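PDB 4BPS: FKBO from Streptomyces hygroscopicus, which catalyses the hydrolysis of chorismate to pyruvate and a dihydroxycyclohexadiene carboxylic acid, a step in the biosynthesis of the immunosuppressants FK506 and FK520. Local coordinates for residues T64-D69 and G183-G188; T260-V265 and E333-E338; Y299-E304 and H327-R332. All coordinates share one frame; numbering follows the deposited sequence. Where two conformers were deposited one is given.

Contact 1 of 3, residues T64-D69 and G183-G188; sequences TTTRDD and GAHGGG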
ATOM      1  N   THR A  64      -3.470   4.963  11.909  1.00  5.10           N
ATOM      2  CA  THR A  64      -3.061   3.579  11.714  1.00  5.52           C
ATOM      3  C   THR A  64      -2.394   2.948  12.933  1.00  5.67           C
ATOM      4  O   THR A  64      -1.969   1.784  12.864  1.00  6.20           O
ATOM      5  CB  THR A  64      -2.151   3.459  10.517  1.00  5.70           C
ATOM      6  OG1 THR A  64      -1.152   4.485  10.622  1.00  5.56           O
ATOM      7  CG2 THR A  64      -2.948   3.606   9.213  1.00  6.36           C
ATOM      8  N   THR A  65      -2.345   3.662  14.062  1.00  5.50           N
ATOM      9  CA  THR A  65      -1.905   3.029  15.300  1.00  6.35           C
ATOM     10  C   THR A  65      -2.531   3.706  16.509  1.00  5.75           C
ATOM     11  O   THR A  65      -3.267   4.675  16.361  1.00  6.21           O
ATOM     12  CB  THR A  65      -0.369   2.925  15.365  1.00  6.89           C
ATOM     13  OG1 THR A  65      -0.036   1.915  16.344  1.00  7.28           O
ATOM     14  CG2 THR A  65       0.263   4.291  15.669  1.00  7.99           C
ATOM     15  N   THR A  66      -2.273   3.151  17.691  1.00  6.17           N
ATOM     16  CA  THR A  66      -2.995   3.531  18.901  1.00  6.75           C
ATOM     17  C   THR A  66      -2.103   4.123  19.980  1.00  7.29           C
ATOM     18  O   THR A  66      -2.600   4.458  21.049  1.00  8.69           O
ATOM     19  CB  THR A  66      -3.763   2.329  19.484  1.00  8.02           C
ATOM     20  OG1 THR A  66      -2.825   1.306  19.819  1.00  8.31           O
ATOM     21  CG2 THR A  66      -4.791   1.801  18.490  1.00  8.56           C
ATOM     22  N   ARG A  67      -0.802   4.246  19.718  1.00  7.09           N
ATOM     23  CA  ARG A  67       0.121   4.901  20.657  1.00  8.71           C
ATOM     24  C   ARG A  67       0.928   5.955  19.905  1.00  9.56           C
ATOM     25  O   ARG A  67       1.467   5.687  18.816  1.00  9.05           O
ATOM     26  CB  ARG A  67       1.109   3.918  21.252  1.00 10.12           C
ATOM     27  CG  ARG A  67       0.518   2.904  22.195  1.00 12.04           C
ATOM     28  CD  ARG A  67       1.614   1.960  22.645  1.00 16.10           C
ATOM     29  NE  ARG A  67       2.684   2.664  23.358  1.00 19.18           N
ATOM     30  CZ  ARG A  67       2.691   2.905  24.666  1.00 21.68           C
ATOM     31  NH1 ARG A  67       1.684   2.483  25.427  1.00 23.83           N
ATOM     32  NH2 ARG A  67       3.711   3.551  25.216  1.00 21.38           N
ATOM     33  N   ASP A  68       1.096   7.136  20.508  1.00 10.58           N
ATOM     34  CA  ASP A  68       1.866   8.194  19.863  0.64 12.17           C
ATOM     35  C   ASP A  68       3.319   7.797  19.648  1.00 12.06           C
ATOM     36  O   ASP A  68       3.962   8.258  18.690  1.00 12.50           O
ATOM     37  CB  ASP A  68       1.802   9.477  20.678  0.64 13.39           C
ATOM     38  CG  ASP A  68       0.549  10.261  20.417  0.64 14.58           C
ATOM     39  OD1 ASP A  68      -0.130   9.940  19.422  0.64 15.61           O
ATOM     40  OD2 ASP A  68       0.270  11.213  21.189  0.64 14.19           O
ATOM     41  N   ASP A  69       3.853   6.934  20.513  1.00 12.02           N
ATOM     42  CA  ASP A  69       5.265   6.558  20.380  1.00 13.30           C
ATOM     43  C   ASP A  69       5.497   5.598  19.191  1.00 13.03           C
ATOM     44  O   ASP A  69       6.636   5.261  18.885  1.00 16.41           O
ATOM     45  CB  ASP A  69       5.892   6.067  21.697  1.00 16.40           C
ATOM     46  CG  ASP A  69       5.339   4.750  22.197  1.00 18.82           C
ATOM     47  OD1 ASP A  69       4.554   4.069  21.512  1.00 17.87           O
ATOM     48  OD2 ASP A  69       5.727   4.382  23.336  1.00 21.71           O
ATOM     49  N   GLY A 183      -6.760  -1.563   8.105  1.00  5.26           N
ATOM     50  CA  GLY A 183      -7.646  -0.759   8.935  1.00  5.49           C
ATOM     51  C   GLY A 183      -7.045   0.555   9.377  1.00  5.39           C
ATOM     52  O   GLY A 183      -5.828   0.764   9.402  1.00  5.43           O
ATOM     53  N   ALA A 184      -7.950   1.445   9.750  1.00  5.31           N
ATOM     54  CA  ALA A 184      -7.616   2.643  10.506  1.00  5.69           C
ATOM     55  C   ALA A 184      -8.634   2.780  11.642  1.00  5.21           C
ATOM     56  O   ALA A 184      -9.739   2.239  11.578  1.00  5.69           O
ATOM     57  CB  ALA A 184      -7.633   3.883   9.593  1.00  6.37           C
ATOM     58  N   HIS A 185      -8.276   3.575  12.649  1.00  5.29           N
ATOM     59  CA  HIS A 185      -9.105   3.715  13.841  1.00  5.91           C
ATOM     60  C   HIS A 185     -10.048   4.924  13.771  1.00  6.33           C
ATOM     61  O   HIS A 185     -10.763   5.196  14.732  1.00  7.64           O
ATOM     62  CB  HIS A 185      -8.232   3.827  15.091  1.00  6.16           C
ATOM     63  CG  HIS A 185      -7.328   2.649  15.287  1.00  6.25           C
ATOM     64  ND1 HIS A 185      -7.736   1.502  15.930  1.00  7.39           N
ATOM     65  CD2 HIS A 185      -6.057   2.424  14.868  1.00  6.22           C
ATOM     66  CE1 HIS A 185      -6.737   0.628  15.920  1.00  7.14           C
ATOM     67  NE2 HIS A 185      -5.714   1.159  15.274  1.00  6.50           N
ATOM     68  N   GLY A 186     -10.053   5.618  12.635  1.00  5.86           N
ATOM     69  CA  GLY A 186     -10.946   6.723  12.373  1.00  5.99           C
ATOM     70  C   GLY A 186     -10.579   7.280  11.017  1.00  5.80           C
ATOM     71  O   GLY A 186      -9.581   6.885  10.428  1.00  6.39           O
ATOM     72  N   GLY A 187     -11.392   8.197  10.502  1.00  5.85           N
ATOM     73  CA  GLY A 187     -11.029   8.939   9.316  1.00  6.08           C
ATOM     74  C   GLY A 187     -11.420   8.379   7.969  1.00  5.42           C
ATOM     75  O   GLY A 187     -10.726   8.644   6.976  1.00  6.18           O
ATOM     76  N   GLY A 188     -12.521   7.640   7.874  1.00  5.29           N
ATOM     77  CA  GLY A 188     -12.985   7.211   6.559  1.00  5.71           C
ATOM     78  C   GLY A 188     -11.941   6.399   5.803  1.00  4.76           C
ATOM     79  O   GLY A 188     -11.216   5.582   6.377  1.00  5.45           O
TER

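Contact 2 of 3, residues T260-V265 and E333-E338; sequences TGQCEV and EDLLVE. With 3EB (3-(2-carboxyethyl)benzoic acid), chain B.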
ATOM      1  N   THR A 260       2.055 -15.928  15.501  1.00  5.83           N
ATOM      2  CA  THR A 260       3.407 -16.325  15.128  1.00  5.99           C
ATOM      3  C   THR A 260       3.384 -17.089  13.797  1.00  5.80           C
ATOM      4  O   THR A 260       4.144 -16.782  12.873  1.00  6.03           O
ATOM      5  CB  THR A 260       4.033 -17.177  16.232  1.00  7.40           C
ATOM      6  OG1 THR A 260       4.218 -16.361  17.381  1.00  8.39           O
ATOM      7  CG2 THR A 260       5.391 -17.738  15.805  1.00  8.91           C
ATOM      8  N   GLY A 261       2.512 -18.095  13.700  1.00  5.62           N
ATOM      9  CA  GLY A 261       2.403 -18.860  12.474  1.00  6.17           C
ATOM     10  C   GLY A 261       1.972 -18.014  11.280  1.00  5.45           C
ATOM     11  O   GLY A 261       2.532 -18.122  10.184  1.00  6.05           O
ATOM     12  N   GLN A 262       0.994 -17.121  11.482  1.00  5.21           N
ATOM     13  CA  GLN A 262       0.594 -16.225  10.399  1.00  5.24           C
ATOM     14  C   GLN A 262       1.751 -15.339   9.975  1.00  5.07           C
ATOM     15  O   GLN A 262       1.935 -15.094   8.780  1.00  5.23           O
ATOM     16  CB  GLN A 262      -0.620 -15.368  10.750  1.00  5.14           C
ATOM     17  CG  GLN A 262      -1.914 -16.176  10.850  1.00  5.46           C
ATOM     18  CD  GLN A 262      -3.137 -15.301  10.884  1.00  5.42           C
ATOM     19  OE1 GLN A 262      -3.095 -14.087  10.649  1.00  5.49           O
ATOM     20  NE2 GLN A 262      -4.266 -15.905  11.175  1.00  6.52           N
ATOM     21  N   CYS A 263       2.528 -14.831  10.935  1.00  5.23           N
ATOM     22  CA  CYS A 263       3.636 -13.938  10.595  1.00  5.48           C
ATOM     23  C   CYS A 263       4.707 -14.722   9.801  1.00  5.32           C
ATOM     24  O   CYS A 263       5.258 -14.209   8.815  1.00  5.59           O
ATOM     25  CB  CYS A 263       4.213 -13.355  11.872  1.00  5.87           C
ATOM     26  SG  CYS A 263       5.400 -12.009  11.579  1.00  6.63           S
ATOM     27  N   GLU A 264       4.984 -15.966  10.225  1.00  5.42           N
ATOM     28  CA  GLU A 264       5.957 -16.791   9.502  1.00  5.76           C
ATOM     29  C   GLU A 264       5.496 -17.048   8.060  1.00  5.53           C
ATOM     30  O   GLU A 264       6.305 -16.974   7.131  1.00  5.73           O
ATOM     31  CB  GLU A 264       6.195 -18.102  10.238  1.00  6.35           C
ATOM     32  CG  GLU A 264       6.890 -17.953  11.596  1.00  8.02           C
ATOM     33  CD  GLU A 264       8.392 -17.681  11.526  1.00 11.25           C
ATOM     34  OE1 GLU A 264       8.934 -17.545  10.425  1.00 15.25           O
ATOM     35  OE2 GLU A 264       9.029 -17.582  12.594  1.00 12.25           O
ATOM     36  N   VAL A 265       4.213 -17.362   7.863  1.00  5.64           N
ATOM     37  CA  VAL A 265       3.709 -17.600   6.520  1.00  5.98           C
ATOM     38  C   VAL A 265       3.682 -16.310   5.694  1.00  5.68           C
ATOM     39  O   VAL A 265       3.961 -16.323   4.499  1.00  5.78           O
ATOM     40  CB  VAL A 265       2.329 -18.292   6.548  1.00  6.51           C
ATOM     41  CG1 VAL A 265       1.710 -18.345   5.154  1.00  7.58           C
ATOM     42  CG2 VAL A 265       2.497 -19.707   7.109  1.00  7.22           C
ATOM     43  N   GLU A 333     -11.192 -10.364   9.594  1.00  6.70           N
ATOM     44  CA  GLU A 333     -11.136 -10.463  11.047  1.00  7.23           C
ATOM     45  C   GLU A 333     -10.133 -11.535  11.500  1.00  6.28           C
ATOM     46  O   GLU A 333      -9.425 -11.310  12.485  1.00  6.88           O
ATOM     47  CB  GLU A 333     -12.522 -10.756  11.652  1.00  9.69           C
ATOM     48  CG  GLU A 333     -12.543 -10.879  13.195  1.00 14.80           C
ATOM     49  CD  GLU A 333     -12.401  -9.540  13.919  1.00 22.55           C
ATOM     50  OE1 GLU A 333     -12.726  -8.465  13.346  1.00 25.08           O
ATOM     51  OE2 GLU A 333     -11.962  -9.559  15.091  1.00 27.79           O
ATOM     52  N   ASP A 334     -10.060 -12.666  10.780  1.00  6.19           N
ATOM     53  CA  ASP A 334      -9.164 -13.739  11.215  1.00  6.77           C
ATOM     54  C   ASP A 334      -7.701 -13.600  10.794  1.00  5.82           C
ATOM     55  O   ASP A 334      -6.886 -14.452  11.157  1.00  6.14           O
ATOM     56  CB  ASP A 334      -9.712 -15.128  10.841  1.00  8.79           C
ATOM     57  CG  ASP A 334      -9.777 -15.393   9.347  1.00 10.79           C
ATOM     58  OD1 ASP A 334      -9.172 -14.653   8.539  1.00 10.32           O
ATOM     59  OD2 ASP A 334     -10.401 -16.427   8.993  1.00 13.79           O
ATOM     60  N   LEU A 335      -7.370 -12.527  10.085  1.00  5.32           N
ATOM     61  CA  LEU A 335      -5.974 -12.197   9.830  1.00  5.41           C
ATOM     62  C   LEU A 335      -5.477 -11.319  10.963  1.00  5.17           C
ATOM     63  O   LEU A 335      -6.138 -10.348  11.355  1.00  6.01           O
ATOM     64  CB  LEU A 335      -5.803 -11.523   8.466  1.00  5.99           C
ATOM     65  CG  LEU A 335      -6.139 -12.431   7.271  1.00  6.65           C
ATOM     66  CD1 LEU A 335      -6.132 -11.618   5.981  1.00  7.44           C
ATOM     67  CD2 LEU A 335      -5.184 -13.635   7.174  1.00  7.13           C
ATOM     68  N   LEU A 336      -4.296 -11.662  11.466  1.00  4.94           N
ATOM     69  CA  LEU A 336      -3.771 -11.092  12.695  1.00  4.91           C
ATOM     70  C   LEU A 336      -2.557 -10.198  12.489  1.00  4.29           C
ATOM     71  O   LEU A 336      -2.141  -9.479  13.410  1.00  5.15           O
ATOM     72  CB  LEU A 336      -3.378 -12.236  13.638  1.00  5.52           C
ATOM     73  CG  LEU A 336      -4.500 -13.242  13.925  1.00  6.63           C
ATOM     74  CD1 LEU A 336      -3.973 -14.422  14.723  1.00  8.00           C
ATOM     75  CD2 LEU A 336      -5.652 -12.568  14.640  1.00  8.02           C
ATOM     76  N   VAL A 337      -1.952 -10.281  11.297  1.00  4.77           N
ATOM     77  CA  VAL A 337      -0.701  -9.590  11.009  1.00  5.26           C
ATOM     78  C   VAL A 337      -0.524  -9.516   9.503  1.00  5.17           C
ATOM     79  O   VAL A 337      -0.943 -10.437   8.778  1.00  5.89           O
ATOM     80  CB  VAL A 337       0.493 -10.337  11.660  1.00  6.38           C
ATOM     81  CG1 VAL A 337       0.576 -11.831  11.231  1.00  6.92           C
ATOM     82  CG2 VAL A 337       1.827  -9.602  11.379  1.00  6.70           C
ATOM     83  N   GLU A 338       0.072  -8.429   9.010  1.00  5.29           N
ATOM     84  CA  GLU A 338       0.495  -8.364   7.619  1.00  6.20           C
ATOM     85  C   GLU A 338       1.770  -7.533   7.532  1.00  6.04           C
ATOM     86  O   GLU A 338       2.032  -6.698   8.405  1.00  6.86           O
ATOM     87  CB  GLU A 338      -0.529  -7.677   6.734  1.00  7.84           C
ATOM     88  CG  GLU A 338      -1.723  -8.500   6.441  1.00  7.96           C
ATOM     89  CD  GLU A 338      -2.598  -7.822   5.414  1.00  8.41           C
ATOM     90  OE1 GLU A 338      -2.568  -6.555   5.342  1.00  8.29           O
ATOM     91  OE2 GLU A 338      -3.317  -8.508   4.679  1.00 11.29           O
TER
HETATM   92  C   3EB B1345      -5.082 -10.817   1.082  1.00  5.35           C
HETATM   93  O   3EB B1345      -6.176 -10.864   0.509  1.00  5.73           O
HETATM   94  CA  3EB B1345      -4.894 -10.092   2.385  1.00  5.53           C
HETATM   95  OAB 3EB B1345      -7.786  -5.078  -0.578  1.00  5.47           O
HETATM   96  OAD 3EB B1345      -6.101  -3.808  -1.263  1.00  5.49           O
HETATM   97  CAE 3EB B1345      -3.753  -7.587   1.079  1.00  5.28           C
HETATM   98  CAF 3EB B1345      -3.315  -6.588   0.219  1.00  4.97           C
HETATM   99  CAG 3EB B1345      -5.103  -7.688   1.418  1.00  4.77           C
HETATM  100  CAH 3EB B1345      -4.210  -5.671  -0.305  1.00  5.00           C
HETATM  101  CAL 3EB B1345      -6.565  -4.828  -0.626  1.00  5.09           C
HETATM  102  CAM 3EB B1345      -5.994  -6.768   0.865  1.00  4.86           C
HETATM  103  CAN 3EB B1345      -5.566  -5.769  -0.010  1.00  5.07           C
HETATM  104  OXT 3EB B1345      -4.042 -11.435   0.634  1.00  5.69           O
HETATM  105  C2  3EB B1345      -5.616  -8.728   2.401  1.00  5.40           C
HETATM  106  O   HOH W   1      -2.002 -12.873   8.350  1.00  6.65           O

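Contact 3 of 3, residues Y299-E304 and H327-R332; sequences YVRRRE and HTDIAR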
ATOM      1  N   TYR A 299       1.668  -4.576  10.213  1.00  4.92           N
ATOM      2  CA  TYR A 299       0.390  -4.256  10.821  1.00  5.16           C
ATOM      3  C   TYR A 299      -0.024  -5.403  11.707  1.00  5.17           C
ATOM      4  O   TYR A 299       0.016  -6.560  11.262  1.00  5.51           O
ATOM      5  CB  TYR A 299      -0.647  -4.069   9.728  1.00  5.62           C
ATOM      6  CG  TYR A 299      -0.284  -3.076   8.640  1.00  5.23           C
ATOM      7  CD1 TYR A 299      -0.353  -1.699   8.862  1.00  5.79           C
ATOM      8  CD2 TYR A 299       0.084  -3.507   7.359  1.00  5.90           C
ATOM      9  CE1 TYR A 299      -0.074  -0.787   7.847  1.00  5.90           C
ATOM     10  CE2 TYR A 299       0.366  -2.609   6.332  1.00  5.45           C
ATOM     11  CZ  TYR A 299       0.278  -1.241   6.588  1.00  5.49           C
ATOM     12  OH  TYR A 299       0.511  -0.310   5.609  1.00  6.12           O
ATOM     13  N   VAL A 300      -0.394  -5.101  12.956  1.00  5.41           N
ATOM     14  CA  VAL A 300      -0.684  -6.135  13.944  1.00  5.33           C
ATOM     15  C   VAL A 300      -2.009  -5.826  14.611  1.00  5.23           C
ATOM     16  O   VAL A 300      -2.215  -4.724  15.141  1.00  5.34           O
ATOM     17  CB  VAL A 300       0.423  -6.198  15.026  1.00  5.91           C
ATOM     18  CG1 VAL A 300       0.154  -7.316  16.007  1.00  6.66           C
ATOM     19  CG2 VAL A 300       1.816  -6.396  14.362  1.00  6.81           C
ATOM     20  N   ARG A 301      -2.921  -6.802  14.593  1.00  5.63           N
ATOM     21  CA  ARG A 301      -4.282  -6.577  15.076  1.00  5.71           C
ATOM     22  C   ARG A 301      -4.368  -6.327  16.586  1.00  5.74           C
ATOM     23  O   ARG A 301      -5.098  -5.422  17.022  1.00  6.18           O
ATOM     24  CB  ARG A 301      -5.159  -7.776  14.694  1.00  5.84           C
ATOM     25  CG  ARG A 301      -6.585  -7.717  15.281  1.00  6.06           C
ATOM     26  CD  ARG A 301      -7.435  -8.877  14.776  1.00  6.35           C
ATOM     27  NE  ARG A 301      -7.633  -8.837  13.332  1.00  6.29           N
ATOM     28  CZ  ARG A 301      -8.564  -8.094  12.724  1.00  6.36           C
ATOM     29  NH1 ARG A 301      -9.427  -7.359  13.424  1.00  6.92           N
ATOM     30  NH2 ARG A 301      -8.602  -8.070  11.389  1.00  6.63           N
ATOM     31  N   ARG A 302      -3.696  -7.167  17.372  1.00  5.94           N
ATOM     32  CA  ARG A 302      -3.786  -7.099  18.835  1.00  6.45           C
ATOM     33  C   ARG A 302      -2.558  -6.464  19.466  1.00  6.50           C
ATOM     34  O   ARG A 302      -1.426  -6.835  19.142  1.00  6.36           O
ATOM     35  CB  ARG A 302      -3.925  -8.493  19.446  1.00  7.13           C
ATOM     36  CG  ARG A 302      -5.109  -9.287  18.922  1.00  7.83           C
ATOM     37  CD  ARG A 302      -5.451 -10.432  19.887  1.00  9.69           C
ATOM     38  NE  ARG A 302      -4.282 -11.269  20.167  1.00 10.68           N
ATOM     39  CZ  ARG A 302      -4.224 -12.225  21.095  1.00 12.48           C
ATOM     40  NH1 ARG A 302      -5.279 -12.487  21.871  1.00 13.25           N
ATOM     41  NH2 ARG A 302      -3.087 -12.921  21.273  1.00 13.09           N
ATOM     42  N   ARG A 303      -2.764  -5.508  20.376  1.00  6.61           N
ATOM     43  CA  ARG A 303      -1.650  -4.894  21.085  1.00  7.31           C
ATOM     44  C   ARG A 303      -0.768  -5.945  21.746  1.00  6.59           C
ATOM     45  O   ARG A 303       0.451  -5.854  21.725  1.00  7.39           O
ATOM     46  CB  ARG A 303      -2.200  -3.876  22.100  1.00  8.44           C
ATOM     47  CG  ARG A 303      -1.227  -3.330  23.108  1.00  9.96           C
ATOM     48  CD  ARG A 303      -0.056  -2.681  22.470  1.00 10.11           C
ATOM     49  NE  ARG A 303      -0.446  -1.544  21.651  1.00 11.05           N
ATOM     50  CZ  ARG A 303       0.392  -0.919  20.827  1.00 11.34           C
ATOM     51  NH1 ARG A 303       1.663  -1.348  20.708  1.00 13.15           N
ATOM     52  NH2 ARG A 303      -0.015   0.150  20.133  1.00 10.31           N
ATOM     53  N   GLU A 304      -1.389  -6.977  22.321  1.00  7.11           N
ATOM     54  CA  GLU A 304      -0.650  -7.991  23.047  1.00  8.36           C
ATOM     55  C   GLU A 304       0.204  -8.866  22.127  1.00  8.38           C
ATOM     56  O   GLU A 304       1.006  -9.641  22.616  1.00  9.66           O
ATOM     57  CB  GLU A 304      -1.605  -8.862  23.889  1.00 10.55           C
ATOM     58  CG  GLU A 304      -2.588  -9.705  23.059  1.00 11.59           C
ATOM     59  CD  GLU A 304      -3.928  -9.962  23.764  1.00 14.15           C
ATOM     60  OE1 GLU A 304      -3.934 -10.692  24.777  1.00 14.99           O
ATOM     61  OE2 GLU A 304      -4.979  -9.461  23.311  1.00 14.36           O
ATOM     62  N   HIS A 327      -0.344  -0.806  15.153  1.00  5.08           N
ATOM     63  CA  HIS A 327      -1.411  -1.553  15.780  1.00  5.30           C
ATOM     64  C   HIS A 327      -2.724  -1.194  15.097  1.00  4.80           C
ATOM     65  O   HIS A 327      -3.250  -0.087  15.336  1.00  5.39           O
ATOM     66  CB  HIS A 327      -1.461  -1.205  17.254  1.00  6.12           C
ATOM     67  CG  HIS A 327      -2.596  -1.841  17.962  1.00  6.97           C
ATOM     68  ND1 HIS A 327      -3.242  -1.237  19.014  1.00  9.10           N
ATOM     69  CD2 HIS A 327      -3.231  -3.018  17.734  1.00  7.02           C
ATOM     70  CE1 HIS A 327      -4.215  -2.031  19.423  1.00  9.13           C
ATOM     71  NE2 HIS A 327      -4.233  -3.113  18.662  1.00  8.22           N
ATOM     72  N   THR A 328      -3.240  -2.070  14.237  1.00  5.09           N
ATOM     73  CA  THR A 328      -4.449  -1.770  13.483  1.00  5.60           C
ATOM     74  C   THR A 328      -5.006  -3.071  12.888  1.00  5.36           C
ATOM     75  O   THR A 328      -4.317  -4.085  12.823  1.00  5.89           O
ATOM     76  CB  THR A 328      -4.139  -0.720  12.402  1.00  6.18           C
ATOM     77  OG1 THR A 328      -5.362  -0.096  11.989  1.00  6.66           O
ATOM     78  CG2 THR A 328      -3.409  -1.335  11.204  1.00  6.51           C
ATOM     79  N   ASP A 329      -6.270  -3.027  12.488  1.00  5.77           N
ATOM     80  CA  ASP A 329      -6.957  -4.206  11.973  1.00  6.35           C
ATOM     81  C   ASP A 329      -6.576  -4.551  10.533  1.00  6.23           C
ATOM     82  O   ASP A 329      -6.048  -3.714   9.785  1.00  6.18           O
ATOM     83  CB  ASP A 329      -8.464  -4.002  12.051  1.00  7.45           C
ATOM     84  CG  ASP A 329      -9.022  -4.079  13.479  1.00  9.10           C
ATOM     85  OD1 ASP A 329      -8.292  -4.355  14.436  1.00  9.20           O
ATOM     86  OD2 ASP A 329     -10.237  -3.927  13.636  1.00 10.62           O
ATOM     87  N   ILE A 330      -6.839  -5.815  10.177  1.00  6.78           N
ATOM     88  CA  ILE A 330      -6.520  -6.364   8.870  1.00  6.54           C
ATOM     89  C   ILE A 330      -7.831  -6.606   8.080  1.00  6.05           C
ATOM     90  O   ILE A 330      -8.923  -6.641   8.658  1.00  6.19           O
ATOM     91  CB  ILE A 330      -5.741  -7.707   9.023  1.00  7.73           C
ATOM     92  CG1 ILE A 330      -4.753  -7.662  10.214  1.00 10.12           C
ATOM     93  CG2 ILE A 330      -5.060  -8.113   7.686  1.00  8.10           C
ATOM     94  CD1 ILE A 330      -3.586  -6.682  10.077  1.00 10.99           C
ATOM     95  N   ALA A 331      -7.730  -6.792   6.758  1.00  7.00           N
ATOM     96  CA  ALA A 331      -8.909  -6.873   5.900  1.00  7.29           C
ATOM     97  C   ALA A 331      -9.894  -7.978   6.265  1.00  6.41           C
ATOM     98  O   ALA A 331     -11.086  -7.810   6.001  1.00  7.45           O
ATOM     99  CB  ALA A 331      -8.476  -7.058   4.443  1.00  8.25           C
ATOM    100  N   ARG A 332      -9.403  -9.112   6.797  1.00  6.26           N
ATOM    101  CA  ARG A 332     -10.279 -10.156   7.356  1.00  6.64           C
ATOM    102  C   ARG A 332     -10.096 -10.181   8.855  1.00  6.32           C
ATOM    103  O   ARG A 332      -8.963 -10.090   9.342  1.00  6.35           O
ATOM    104  CB  ARG A 332      -9.911 -11.557   6.861  1.00  7.38           C
ATOM    105  CG  ARG A 332      -9.912 -11.717   5.378  1.00  7.58           C
ATOM    106  CD  ARG A 332      -9.452 -13.095   4.997  1.00  7.64           C
ATOM    107  NE  ARG A 332      -9.389 -13.214   3.551  1.00  6.85           N
ATOM    108  CZ  ARG A 332      -8.896 -14.266   2.916  1.00  6.52           C
ATOM    109  NH1 ARG A 332      -8.349 -15.305   3.580  1.00  6.30           N
ATOM    110  NH2 ARG A 332      -8.920 -14.274   1.594  1.00  7.04           N
TER
HETATM  111  O   HOH W   2      -6.341  -3.078  15.960  1.00 11.32           O
HETATM  112  O   HOH W   3      -5.504  -4.773  20.984  1.00 11.04           O

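Contact 1 of 3, residues T64-D69 and G183-G188
Thr66 and His185 are brought together by their first torsions: at Thr66 chi1 of 61° puts OG1 between the backbone N and the carbonyl carbon, leaving CG2 anti to the carbonyl carbon, and at His185 chi1 of -59° places the ring's CG beside its own backbone N. The methyl then lies over one face of the imidazole, 3.6 Å from Thr66 CG2 to the centroid of the His185 ring and 22° off the ring normal. It is displaced toward the rim: Thr66 CG2 is 3.4 Å from His185 NE2 and equally near CE1, but farther from CG. This is a CH-pi contact, with the two side chains crossing at about a right angle. At the ring edge Thr64 C lies 4.2 Å from His185 CD2. No hydrogen bond joins the two segments directly. Their polar groups converge on a third element instead: Thr66 OG1 bonds to His327 ND1, His185 NE2 to His327 O, and Gly183 O to Thr328 OG1. The loop after strand 57-62 and the end of strand 178-184 thus touch by CH-pi and van der Waals contact, while their hydrogen bonds to His327 and Thr328 are consistent with holding methyl and ring in place.

Contact 2 of 3, residues T260-V265 and E333-E338
Gln262 OE1, the amide oxygen of a helix side chain, receives two hydrogen bonds. Leu336 N donates at 2.8 Å to Gln262 OE1, with an N-H...O angle of 154° and the donor tilted from the carbonyl plane. A water donates the other, also at 2.8 Å to Gln262 OE1, and gives its second proton to Val337 O at 2.7 Å, linking the amide to the beginning of strand 337-343. The amide nitrogen reaches back two residues along the loop: Gln262 NE2 donates to Asp334 O at 3.0 Å and 175°, with the acceptor in the Gln262 amide plane. Gln262 NE2 also bonds to His255 O, so both ends of this buried amide are satisfied.

The chain of Gln262 is extended beyond CG, with CD anti to CA (chi2 -167°), carrying the amide from the helix to the loop. It crosses the Leu336 side chain at about a right angle, and Gln262 OE1 comes to 3.5 Å from Leu336 CB. Nearer the helix backbone, Val337 CG1 packs on Gln262 CB at 3.8 Å and on Cys263 CB, and lies close to the backbone N of Cys263. Cys263 also touches Val312 and Cys313 of helix 306-314.

Val337 and Glu338 point to different sides of the strand, Val337 toward the helix and Glu338 away from it, into the pocket. There Glu338 OE2, of the experimentally assigned proton acceptor, lies 3.2 Å from CA of the bound 3-(2-carboxyethyl)benzoic acid. The arrangement is helix 259-274 packed against the sheet of a YjgF-like fold, with one glutamine amide bridging the loop that leads into the strand bearing the active-site glutamate.

Contact 3 of 3, residues Y299-E304 and H327-R332
Val300 and His327 form a parallel beta bridge at the ends of neighbouring strands 296-300 and 323-327, part of the sheet of this YjgF-like fold; beyond it segment 327-332 turns away as the loop carrying Ala331 of the ligand pocket. Backbone interactions come first. Thr328 N donates to Val300 O at 3.0 Å, with a bent angle of 142° and the donor well above the carbonyl plane. The same oxygen receives a CA-H...O contact from His327 CA, and Arg301 CA makes another to Thr328 O.

Charged groups form a second set. Arg301 and Asp329 cross obliquely, with Asp329 backbone atoms over one guanidinium face, the guanidinium and carboxylate planes 31° apart, and Arg301 NH1 3.4 Å from Asp329 OD1. That oxygen is well out of the guanidinium plane, so this salt bridge rests on charge alone. The N-H groups point to other acceptors: Arg301 NE bonds to Leu335 O, NH2 to Asn145 OD1, and NH2 weakly to Ile330 O. A turn about CG-CD of the arginine (chi3 -63°) swings NE aside. A water donates to both Arg301 O and Asp329 OD1, closing a bridge between the segments.

Apolar packing forms a third set. Tyr299 and Thr328 run side by side, with Thr328 CG2 3.9 Å from Tyr299 CD1, while Ile330 CD1 rests on Tyr299 CB. Tyr299 OH bonds to Glu340, and the Ile330 side chain touches that of catalytic Glu338.

The imidazole of His327 supplies the last group: over one face of it Arg303 CB makes a CH-pi contact, 4.1 Å from the His327 ring centroid.

How the contacts relate
Contact 1 comes first along the chain, and contact 3 is nested inside the loop closed by contact 2. Contacts 2 and 3 have centres about 9 Å apart and share a sheet in which strand 337-343 pairs antiparallel with 296-300. Contact 1 lies about 11 Å from contact 3, centre to centre, and about 19 Å from contact 2, which it does not touch. Segment 327-332 links them, meeting contact 1 through His327 and Thr328 and contact 2 through Ile330. Together they join strand 178-184 of one sheet, the loop between strands 57-62 and 72-77 of a second, and the sheet of 296-300, 323-327 and 337-343, near the pocket where Ala331 and Glu338 meet the ligand.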